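Local coordinates for protein Hpr(Ser) kinase (Coxiella burnetii, PDB 3TQF) that probably phosphorylates a serine of the phosphocarrier protein HPr with ATP and removes that phosphate again, at residues 16-27 against 93-103. Numbering follows the deposited sequence.
Sequences KMGVLITGEANI and HEVHLSISLVK. With PO4 (phosphate ion), chain C.
Strands 17-23 and 93-102 run parallel, their axes 4.6 Å apart at closest approach and inclined by 23°. The pairing runs from Val-19 beside Leu-97 to Thr-22 beside Ser-100. Gly-18 O accepts hydrogen bonds from two amides, His-96 N at 2.8 Å and Leu-97 N at 3.1 Å. Further on, Leu-20 N donates to Leu-97 O, Ile-99 N to Leu-20 O, Thr-22 N to Ile-99 O, and Leu-101 N to Thr-22 O. Val-19, Ile-21, Ile-99 and Leu-101 share one face of the sheet. There Val-19 CG1 touches Ile-99 CD1 at 3.8 Å, and Ile-21 CG2 meets Leu-101 CD1 at 3.9 Å. Helix 141-165 packs on this face at Ile-99. Leu-20 points to the other face, with Ser-98. Its side chain crosses that of Val-95 at about a right angle, CD1 against CG1.

After Gly-23 the chain turns into a loop consistent with a P-loop (Walker A), leading to helix 29-38. Asn-26 N donates to phosphate O2 at 3.1 Å; Gly-28, Lys-29 and Ser-30 add their backbone amides. With chi1 at 65°, Ile-27 CG1 carries CD1 to Leu-101 CB. Glu-24 OE2 makes its main salt bridge to Lys-106 NZ; OE1 makes a weak one to Lys-103 NZ, 3.4 Å. A water links Glu-24 OE2 to Lys-103 N. At the opposite end, Met-17, present as selenomethionine, bends at chi2 (-88°) and again at chi3. It lays CE over one face of the His-96 ring, 3.7 Å from its centroid, in a CH-pi contact.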
loop_
_atom_site.group_PDB
_atom_site.type_symbol
_atom_site.label_atom_id
_atom_site.label_comp_id
_atom_site.label_asym_id
_atom_site.label_seq_id
_atom_site.Cartn_x
_atom_site.Cartn_y
_atom_site.Cartn_z
ATOM N N LYS A 16 -15.660 -5.742 -13.100
ATOM C CA LYS A 16 -16.948 -6.291 -13.571
ATOM C C LYS A 16 -17.411 -7.568 -12.841
ATOM O O LYS A 16 -18.523 -8.033 -13.081
ATOM C CB LYS A 16 -16.940 -6.555 -15.087
ATOM C CG LYS A 16 -16.508 -5.381 -15.968
ATOM C CD LYS A 16 -17.682 -4.507 -16.412
ATOM C CE LYS A 16 -17.575 -4.089 -17.891
ATOM N NZ LYS A 16 -16.207 -3.642 -18.290
HETATM N N MSE A 17 -16.575 -8.119 -11.962
HETATM C CA MSE A 17 -16.884 -9.351 -11.241
HETATM C C MSE A 17 -17.404 -9.063 -9.832
HETATM O O MSE A 17 -16.720 -8.439 -9.024
HETATM C CB MSE A 17 -15.628 -10.215 -11.090
HETATM C CG MSE A 17 -14.833 -10.472 -12.357
HETATM SE SE MSE A 17 -15.469 -12.022 -13.318
HETATM C CE MSE A 17 -16.908 -11.175 -14.323
ATOM N N GLY A 18 -18.608 -9.532 -9.531
ATOM C CA GLY A 18 -19.101 -9.561 -8.159
ATOM C C GLY A 18 -18.318 -10.573 -7.346
ATOM O O GLY A 18 -18.392 -11.770 -7.604
ATOM N N VAL A 19 -17.569 -10.078 -6.364
ATOM C CA VAL A 19 -16.631 -10.886 -5.594
ATOM C C VAL A 19 -17.018 -10.901 -4.118
ATOM O O VAL A 19 -17.146 -9.848 -3.499
ATOM C CB VAL A 19 -15.203 -10.326 -5.722
ATOM C CG1 VAL A 19 -14.219 -11.153 -4.895
ATOM C CG2 VAL A 19 -14.785 -10.269 -7.197
ATOM N N LEU A 20 -17.208 -12.105 -3.575
ATOM C CA LEU A 20 -17.493 -12.305 -2.154
ATOM C C LEU A 20 -16.187 -12.532 -1.395
ATOM O O LEU A 20 -15.404 -13.392 -1.778
ATOM C CB LEU A 20 -18.389 -13.533 -1.968
ATOM C CG LEU A 20 -19.770 -13.535 -2.629
ATOM C CD1 LEU A 20 -20.405 -14.909 -2.535
ATOM C CD2 LEU A 20 -20.665 -12.499 -1.988
ATOM N N ILE A 21 -15.953 -11.774 -0.325
ATOM C CA ILE A 21 -14.746 -11.944 0.502
ATOM C C ILE A 21 -15.083 -12.481 1.893
ATOM O O ILE A 21 -15.928 -11.930 2.593
ATOM C CB ILE A 21 -13.978 -10.637 0.695
ATOM C CG1 ILE A 21 -13.679 -9.963 -0.647
ATOM C CG2 ILE A 21 -12.683 -10.915 1.420
ATOM C CD1 ILE A 21 -12.475 -10.516 -1.337
ATOM N N THR A 22 -14.375 -13.538 2.283
ATOM C CA THR A 22 -14.625 -14.277 3.516
ATOM C C THR A 22 -13.311 -14.510 4.262
ATOM O O THR A 22 -12.234 -14.419 3.675
ATOM C CB THR A 22 -15.322 -15.627 3.183
ATOM O OG1 THR A 22 -16.716 -15.535 3.498
ATOM C CG2 THR A 22 -14.717 -16.795 3.951
ATOM N N GLY A 23 -13.401 -14.798 5.556
ATOM C CA GLY A 23 -12.218 -15.102 6.359
ATOM C C GLY A 23 -12.480 -15.001 7.849
ATOM O O GLY A 23 -13.570 -14.609 8.270
ATOM N N GLU A 24 -11.471 -15.344 8.646
ATOM C CA GLU A 24 -11.564 -15.237 10.103
ATOM C C GLU A 24 -11.766 -13.794 10.528
ATOM O O GLU A 24 -11.586 -12.866 9.730
ATOM C CB GLU A 24 -10.300 -15.776 10.776
ATOM C CG GLU A 24 -10.094 -17.269 10.619
ATOM C CD GLU A 24 -8.834 -17.763 11.309
ATOM O OE1 GLU A 24 -8.520 -17.261 12.411
ATOM O OE2 GLU A 24 -8.160 -18.659 10.752
ATOM N N ALA A 25 -12.135 -13.609 11.792
ATOM C CA ALA A 25 -12.349 -12.271 12.339
ATOM C C ALA A 25 -11.018 -11.544 12.538
ATOM O O ALA A 25 -9.996 -12.165 12.843
ATOM C CB ALA A 25 -13.111 -12.347 13.650
ATOM N N ASN A 26 -11.050 -10.229 12.336
ATOM C CA ASN A 26 -9.927 -9.340 12.642
ATOM C C ASN A 26 -8.642 -9.693 11.881
ATOM O O ASN A 26 -7.579 -9.885 12.470
ATOM C CB ASN A 26 -9.689 -9.296 14.164
ATOM C CG ASN A 26 -8.878 -8.071 14.606
ATOM O OD1 ASN A 26 -8.577 -7.174 13.806
ATOM N ND2 ASN A 26 -8.526 -8.033 15.892
ATOM N N ILE A 27 -8.767 -9.778 10.561
ATOM C CA ILE A 27 -7.623 -9.972 9.669
ATOM C C ILE A 27 -7.473 -8.840 8.645
ATOM O O ILE A 27 -6.523 -8.840 7.874
ATOM C CB ILE A 27 -7.706 -11.326 8.923
ATOM C CG1 ILE A 27 -8.917 -11.371 7.979
ATOM C CG2 ILE A 27 -7.760 -12.475 9.921
ATOM C CD1 ILE A 27 -9.098 -12.693 7.272
ATOM N N HIS A 93 -25.503 -6.727 -7.768
ATOM C CA HIS A 93 -24.639 -7.247 -8.819
ATOM C C HIS A 93 -24.643 -8.771 -8.767
ATOM O O HIS A 93 -24.893 -9.358 -7.718
ATOM C CB HIS A 93 -23.210 -6.721 -8.641
ATOM C CG HIS A 93 -22.352 -6.868 -9.858
ATOM N ND1 HIS A 93 -21.668 -8.028 -10.150
ATOM C CD2 HIS A 93 -22.057 -5.996 -10.851
ATOM C CE1 HIS A 93 -20.996 -7.868 -11.275
ATOM N NE2 HIS A 93 -21.213 -6.643 -11.719
ATOM N N GLU A 94 -24.368 -9.405 -9.905
ATOM C CA GLU A 94 -24.272 -10.863 -9.980
ATOM C C GLU A 94 -23.026 -11.338 -9.231
ATOM O O GLU A 94 -22.002 -10.666 -9.243
ATOM C CB GLU A 94 -24.238 -11.331 -11.446
ATOM C CG GLU A 94 -23.863 -12.810 -11.645
ATOM C CD GLU A 94 -24.213 -13.349 -13.034
ATOM O OE1 GLU A 94 -24.204 -12.567 -14.010
ATOM O OE2 GLU A 94 -24.491 -14.565 -13.148
ATOM N N VAL A 95 -23.134 -12.491 -8.579
ATOM C CA VAL A 95 -22.013 -13.111 -7.882
ATOM C C VAL A 95 -21.228 -13.939 -8.878
ATOM O O VAL A 95 -21.776 -14.851 -9.485
ATOM C CB VAL A 95 -22.506 -14.045 -6.756
ATOM C CG1 VAL A 95 -21.333 -14.761 -6.083
ATOM C CG2 VAL A 95 -23.322 -13.265 -5.738
ATOM N N HIS A 96 -19.948 -13.629 -9.046
ATOM C CA HIS A 96 -19.089 -14.355 -9.989
ATOM C C HIS A 96 -18.017 -15.201 -9.303
ATOM O O HIS A 96 -17.676 -16.286 -9.779
ATOM C CB HIS A 96 -18.412 -13.369 -10.942
ATOM C CG HIS A 96 -19.356 -12.716 -11.899
ATOM N ND1 HIS A 96 -19.586 -13.207 -13.164
ATOM C CD2 HIS A 96 -20.135 -11.616 -11.774
ATOM C CE1 HIS A 96 -20.468 -12.438 -13.778
ATOM N NE2 HIS A 96 -20.817 -11.464 -12.956
ATOM N N LEU A 97 -17.481 -14.697 -8.196
ATOM C CA LEU A 97 -16.345 -15.323 -7.543
ATOM C C LEU A 97 -16.469 -15.193 -6.037
ATOM O O LEU A 97 -17.031 -14.223 -5.532
ATOM C CB LEU A 97 -15.053 -14.655 -8.016
ATOM C CG LEU A 97 -13.714 -15.101 -7.426
ATOM C CD1 LEU A 97 -13.339 -16.490 -7.908
ATOM C CD2 LEU A 97 -12.636 -14.091 -7.794
ATOM N N SER A 98 -15.934 -16.184 -5.331
ATOM C CA SER A 98 -15.879 -16.183 -3.880
ATOM C C SER A 98 -14.434 -16.393 -3.457
ATOM O O SER A 98 -13.865 -17.440 -3.726
ATOM C CB SER A 98 -16.757 -17.305 -3.337
ATOM O OG SER A 98 -16.450 -17.598 -1.985
ATOM N N ILE A 99 -13.834 -15.397 -2.817
ATOM C CA ILE A 99 -12.470 -15.526 -2.312
ATOM C C ILE A 99 -12.501 -15.722 -0.805
ATOM O O ILE A 99 -13.157 -14.977 -0.084
ATOM C CB ILE A 99 -11.605 -14.298 -2.645
ATOM C CG1 ILE A 99 -11.491 -14.116 -4.158
ATOM C CG2 ILE A 99 -10.216 -14.445 -2.039
ATOM C CD1 ILE A 99 -10.827 -12.825 -4.555
ATOM N N SER A 100 -11.782 -16.738 -0.344
ATOM C CA SER A 100 -11.703 -17.076 1.067
ATOM C C SER A 100 -10.276 -16.832 1.541
ATOM O O SER A 100 -9.366 -17.570 1.166
ATOM C CB SER A 100 -12.096 -18.538 1.269
ATOM O OG SER A 100 -12.161 -18.860 2.642
ATOM N N LEU A 101 -10.087 -15.787 2.348
ATOM C CA LEU A 101 -8.765 -15.403 2.842
ATOM C C LEU A 101 -8.356 -16.332 3.964
ATOM O O LEU A 101 -9.039 -16.406 4.978
ATOM C CB LEU A 101 -8.775 -13.965 3.356
ATOM C CG LEU A 101 -9.131 -12.857 2.360
ATOM C CD1 LEU A 101 -9.232 -11.535 3.087
ATOM C CD2 LEU A 101 -8.113 -12.778 1.231
ATOM N N VAL A 102 -7.239 -17.028 3.779
ATOM C CA VAL A 102 -6.792 -18.066 4.701
ATOM C C VAL A 102 -5.413 -17.736 5.247
ATOM O O VAL A 102 -4.583 -17.174 4.538
ATOM C CB VAL A 102 -6.719 -19.430 3.991
ATOM C CG1 VAL A 102 -6.195 -20.509 4.933
ATOM C CG2 VAL A 102 -8.085 -19.810 3.444
ATOM N N LYS A 103 -5.174 -18.088 6.509
ATOM C CA LYS A 103 -3.865 -17.902 7.125
ATOM C C LYS A 103 -2.923 -18.926 6.500
ATOM O O LYS A 103 -3.285 -20.096 6.375
ATOM C CB LYS A 103 -3.925 -18.119 8.639
ATOM C CG LYS A 103 -4.945 -17.250 9.391
ATOM C CD LYS A 103 -4.348 -15.963 9.937
ATOM C CE LYS A 103 -5.303 -15.296 10.925
ATOM N NZ LYS A 103 -5.344 -15.996 12.243
HETATM P P PO4 C . -11.929 -7.470 9.677
HETATM O O1 PO4 C . -11.355 -8.609 8.876
HETATM O O2 PO4 C . -12.642 -8.016 10.895
HETATM O O3 PO4 C . -10.803 -6.550 10.087
HETATM O O4 PO4 C . -12.901 -6.697 8.822
HETATM O O HOH W 1 -7.427 -18.969 8.183
#